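Local coordinates for protein superoxide dismutase (PDB 3JS4) that probably protects cells from superoxide by converting it to oxygen and hydrogen peroxide at an active-site ferric ion, at residues E132-A137 with H210-D215. Numbering follows the deposited sequence.
Sequences EGFNNA and HLLNWD
F134 extends its CG anti to the backbone N (chi1 164°), reaching out of helix 131-144, while W214 has CG anti to its carbonyl carbon (chi1 -73°) and sends its indole to meet it from the opposite direction, and the two rings meet in the hydrophobic core of the C-terminal alpha/beta domain of an iron superoxide dismutase. F134 presents CE2 to the benzo end of the indole, 3.6 Å from W214 CH2. The six-membered rings lie with their centroids 5.5 Å apart and their planes inclined at 55°, an oblique aromatic pair. L212 completes the contact from the bend between helices 200-211 and 214-223: its CD2 lies over one face of the W214 indole, offset toward the rim and 3.6 Å above the plane, and also meets the edge of the F134 ring. One methyl thus touches both aromatics. No hydrogen bond crosses between the segments; the buried indole N-H of W214 is satisfied by the carbonyl O of G114, which helps fix the ring's orientation. Around them, L153 of the central antiparallel sheet touches both F134 and W214, and L208 packs on F134. Where the bend ends, N213 is the N-cap of helix 214-223, its OD1 accepting a weak bond from D215 N at 3.0 Å.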
ATOM      1  N   GLU A 132      19.279   8.512  -3.506  1.00 15.36           N
ATOM      2  CA  GLU A 132      19.796   7.173  -3.800  1.00 15.78           C
ATOM      3  C   GLU A 132      19.719   6.263  -2.545  1.00 15.00           C
ATOM      4  O   GLU A 132      19.365   5.084  -2.655  1.00 15.03           O
ATOM      5  CB  GLU A 132      21.206   7.251  -4.418  1.00 15.98           C
ATOM      6  CG  GLU A 132      21.820   5.903  -4.809  1.00 19.39           C
ATOM      7  CD  GLU A 132      23.243   6.020  -5.390  1.00 24.15           C
ATOM      8  OE1 GLU A 132      23.903   7.073  -5.223  1.00 25.76           O
ATOM      9  OE2 GLU A 132      23.703   5.044  -6.028  1.00 26.12           O
ATOM     10  N   GLY A 133      19.991   6.829  -1.367  1.00 14.44           N
ATOM     11  CA  GLY A 133      19.803   6.128  -0.076  1.00 13.54           C
ATOM     12  C   GLY A 133      18.365   5.649   0.147  1.00 13.43           C
ATOM     13  O   GLY A 133      18.131   4.532   0.635  1.00 12.73           O
ATOM     14  N   PHE A 134      17.393   6.492  -0.200  1.00 12.47           N
ATOM     15  CA  PHE A 134      16.015   6.063  -0.172  1.00 12.27           C
ATOM     16  C   PHE A 134      15.752   4.897  -1.154  1.00 12.44           C
ATOM     17  O   PHE A 134      15.197   3.858  -0.752  1.00 12.01           O
ATOM     18  CB  PHE A 134      15.038   7.229  -0.430  1.00 12.21           C
ATOM     19  CG  PHE A 134      13.654   6.769  -0.790  1.00 12.46           C
ATOM     20  CD1 PHE A 134      12.821   6.197   0.178  1.00 12.86           C
ATOM     21  CD2 PHE A 134      13.189   6.875  -2.095  1.00 11.86           C
ATOM     22  CE1 PHE A 134      11.547   5.738  -0.155  1.00 13.16           C
ATOM     23  CE2 PHE A 134      11.922   6.418  -2.433  1.00 11.55           C
ATOM     24  CZ  PHE A 134      11.094   5.866  -1.468  1.00 12.84           C
ATOM     25  N   ASN A 135      16.157   5.058  -2.417  1.00 11.96           N
ATOM     26  CA  ASN A 135      15.945   3.999  -3.418  1.00 12.63           C
ATOM     27  C   ASN A 135      16.532   2.677  -2.925  1.00 12.19           C
ATOM     28  O   ASN A 135      15.905   1.630  -3.052  1.00 10.69           O
ATOM     29  CB  ASN A 135      16.563   4.350  -4.769  1.00 12.56           C
ATOM     30  CG  ASN A 135      15.836   5.482  -5.479  1.00 15.27           C
ATOM     31  OD1 ASN A 135      14.667   5.793  -5.189  1.00 17.33           O
ATOM     32  ND2 ASN A 135      16.530   6.112  -6.426  1.00 16.81           N
ATOM     33  N   ASN A 136      17.733   2.741  -2.343  1.00 12.36           N
ATOM     34  CA  ASN A 136      18.384   1.533  -1.828  1.00 12.73           C
ATOM     35  C   ASN A 136      17.637   0.874  -0.690  1.00 12.18           C
ATOM     36  O   ASN A 136      17.545  -0.347  -0.657  1.00 12.12           O
ATOM     37  CB  ASN A 136      19.849   1.786  -1.458  1.00 13.33           C
ATOM     38  CG  ASN A 136      20.719   2.060  -2.691  1.00 16.43           C
ATOM     39  OD1 ASN A 136      20.315   1.779  -3.831  1.00 20.37           O
ATOM     40  ND2 ASN A 136      21.897   2.628  -2.474  1.00 18.24           N
ATOM     41  N   ALA A 137      17.083   1.676   0.222  1.00 11.63           N
ATOM     42  CA  ALA A 137      16.367   1.144   1.383  1.00 11.36           C
ATOM     43  C   ALA A 137      15.051   0.520   0.921  1.00 11.61           C
ATOM     44  O   ALA A 137      14.687  -0.568   1.357  1.00 11.61           O
ATOM     45  CB  ALA A 137      16.107   2.242   2.403  1.00 11.76           C
ATOM     46  N   HIS A 210       9.186   4.996 -12.338  1.00  8.24           N
ATOM     47  CA  HIS A 210       8.064   5.489 -13.140  1.00  8.68           C
ATOM     48  C   HIS A 210       6.681   5.483 -12.495  1.00  8.13           C
ATOM     49  O   HIS A 210       5.753   6.021 -13.086  1.00  8.22           O
ATOM     50  CB  HIS A 210       8.010   4.757 -14.493  1.00  8.89           C
ATOM     51  CG  HIS A 210       9.186   5.053 -15.372  1.00 10.36           C
ATOM     52  ND1 HIS A 210       9.383   6.287 -15.954  1.00 12.24           N
ATOM     53  CD2 HIS A 210      10.253   4.295 -15.731  1.00 12.18           C
ATOM     54  CE1 HIS A 210      10.514   6.276 -16.641  1.00 10.58           C
ATOM     55  NE2 HIS A 210      11.051   5.077 -16.538  1.00 11.97           N
ATOM     56  N   LEU A 211       6.543   4.911 -11.292  1.00  7.74           N
ATOM     57  CA  LEU A 211       5.213   4.769 -10.667  1.00  8.30           C
ATOM     58  C   LEU A 211       4.962   5.558  -9.378  1.00  7.66           C
ATOM     59  O   LEU A 211       3.897   6.160  -9.245  1.00  6.93           O
ATOM     60  CB  LEU A 211       4.871   3.298 -10.438  1.00  8.72           C
ATOM     61  CG  LEU A 211       4.688   2.444 -11.710  1.00  8.85           C
ATOM     62  CD1 LEU A 211       4.628   0.972 -11.293  1.00 10.32           C
ATOM     63  CD2 LEU A 211       3.436   2.825 -12.481  1.00  9.98           C
ATOM     64  N   LEU A 212       5.918   5.551  -8.438  1.00  7.50           N
ATOM     65  CA  LEU A 212       5.691   6.132  -7.102  1.00  7.45           C
ATOM     66  C   LEU A 212       5.087   7.531  -7.202  1.00  7.83           C
ATOM     67  O   LEU A 212       5.614   8.382  -7.912  1.00  7.17           O
ATOM     68  CB  LEU A 212       6.991   6.213  -6.280  1.00  6.67           C
ATOM     69  CG  LEU A 212       7.019   6.831  -4.879  1.00  8.96           C
ATOM     70  CD1 LEU A 212       6.007   6.188  -3.871  1.00  7.85           C
ATOM     71  CD2 LEU A 212       8.451   6.717  -4.333  1.00  8.18           C
ATOM     72  N   ASN A 213       4.014   7.768  -6.456  1.00  7.49           N
ATOM     73  CA  ASN A 213       3.325   9.039  -6.501  1.00  8.42           C
ATOM     74  C   ASN A 213       3.759   9.920  -5.333  1.00  8.99           C
ATOM     75  O   ASN A 213       3.251   9.791  -4.203  1.00  7.74           O
ATOM     76  CB  ASN A 213       1.816   8.802  -6.463  1.00  8.45           C
ATOM     77  CG  ASN A 213       1.005  10.068  -6.695  1.00 10.44           C
ATOM     78  OD1 ASN A 213       1.531  11.200  -6.713  1.00  9.09           O
ATOM     79  ND2 ASN A 213      -0.298   9.881  -6.890  1.00  9.95           N
ATOM     80  N   TRP A 214       4.702  10.815  -5.614  1.00  9.82           N
ATOM     81  CA  TRP A 214       5.207  11.716  -4.592  1.00 10.93           C
ATOM     82  C   TRP A 214       4.157  12.743  -4.163  1.00 11.45           C
ATOM     83  O   TRP A 214       4.216  13.235  -3.048  1.00 11.43           O
ATOM     84  CB  TRP A 214       6.461  12.437  -5.074  1.00 10.95           C
ATOM     85  CG  TRP A 214       7.707  11.619  -5.151  1.00 10.02           C
ATOM     86  CD1 TRP A 214       8.417  11.318  -6.285  1.00 11.16           C
ATOM     87  CD2 TRP A 214       8.428  11.026  -4.058  1.00  9.76           C
ATOM     88  NE1 TRP A 214       9.533  10.573  -5.966  1.00  9.69           N
ATOM     89  CE2 TRP A 214       9.560  10.369  -4.611  1.00  8.85           C
ATOM     90  CE3 TRP A 214       8.221  10.970  -2.670  1.00  8.02           C
ATOM     91  CZ2 TRP A 214      10.479   9.665  -3.826  1.00  8.64           C
ATOM     92  CZ3 TRP A 214       9.141  10.266  -1.880  1.00  8.80           C
ATOM     93  CH2 TRP A 214      10.260   9.638  -2.458  1.00  9.12           C
ATOM     94  N   ASP A 215       3.211  13.086  -5.043  1.00 12.19           N
ATOM     95  CA  ASP A 215       2.129  14.013  -4.654  1.00 13.08           C
ATOM     96  C   ASP A 215       1.298  13.402  -3.519  1.00 12.65           C
ATOM     97  O   ASP A 215       0.815  14.117  -2.632  1.00 12.23           O
ATOM     98  CB  ASP A 215       1.183  14.351  -5.822  1.00 13.44           C
ATOM     99  CG  ASP A 215       1.921  14.831  -7.079  1.00 17.59           C
ATOM    100  OD1 ASP A 215       3.047  15.372  -6.953  1.00 20.30           O
ATOM    101  OD2 ASP A 215       1.364  14.654  -8.199  1.00 20.95           O
TER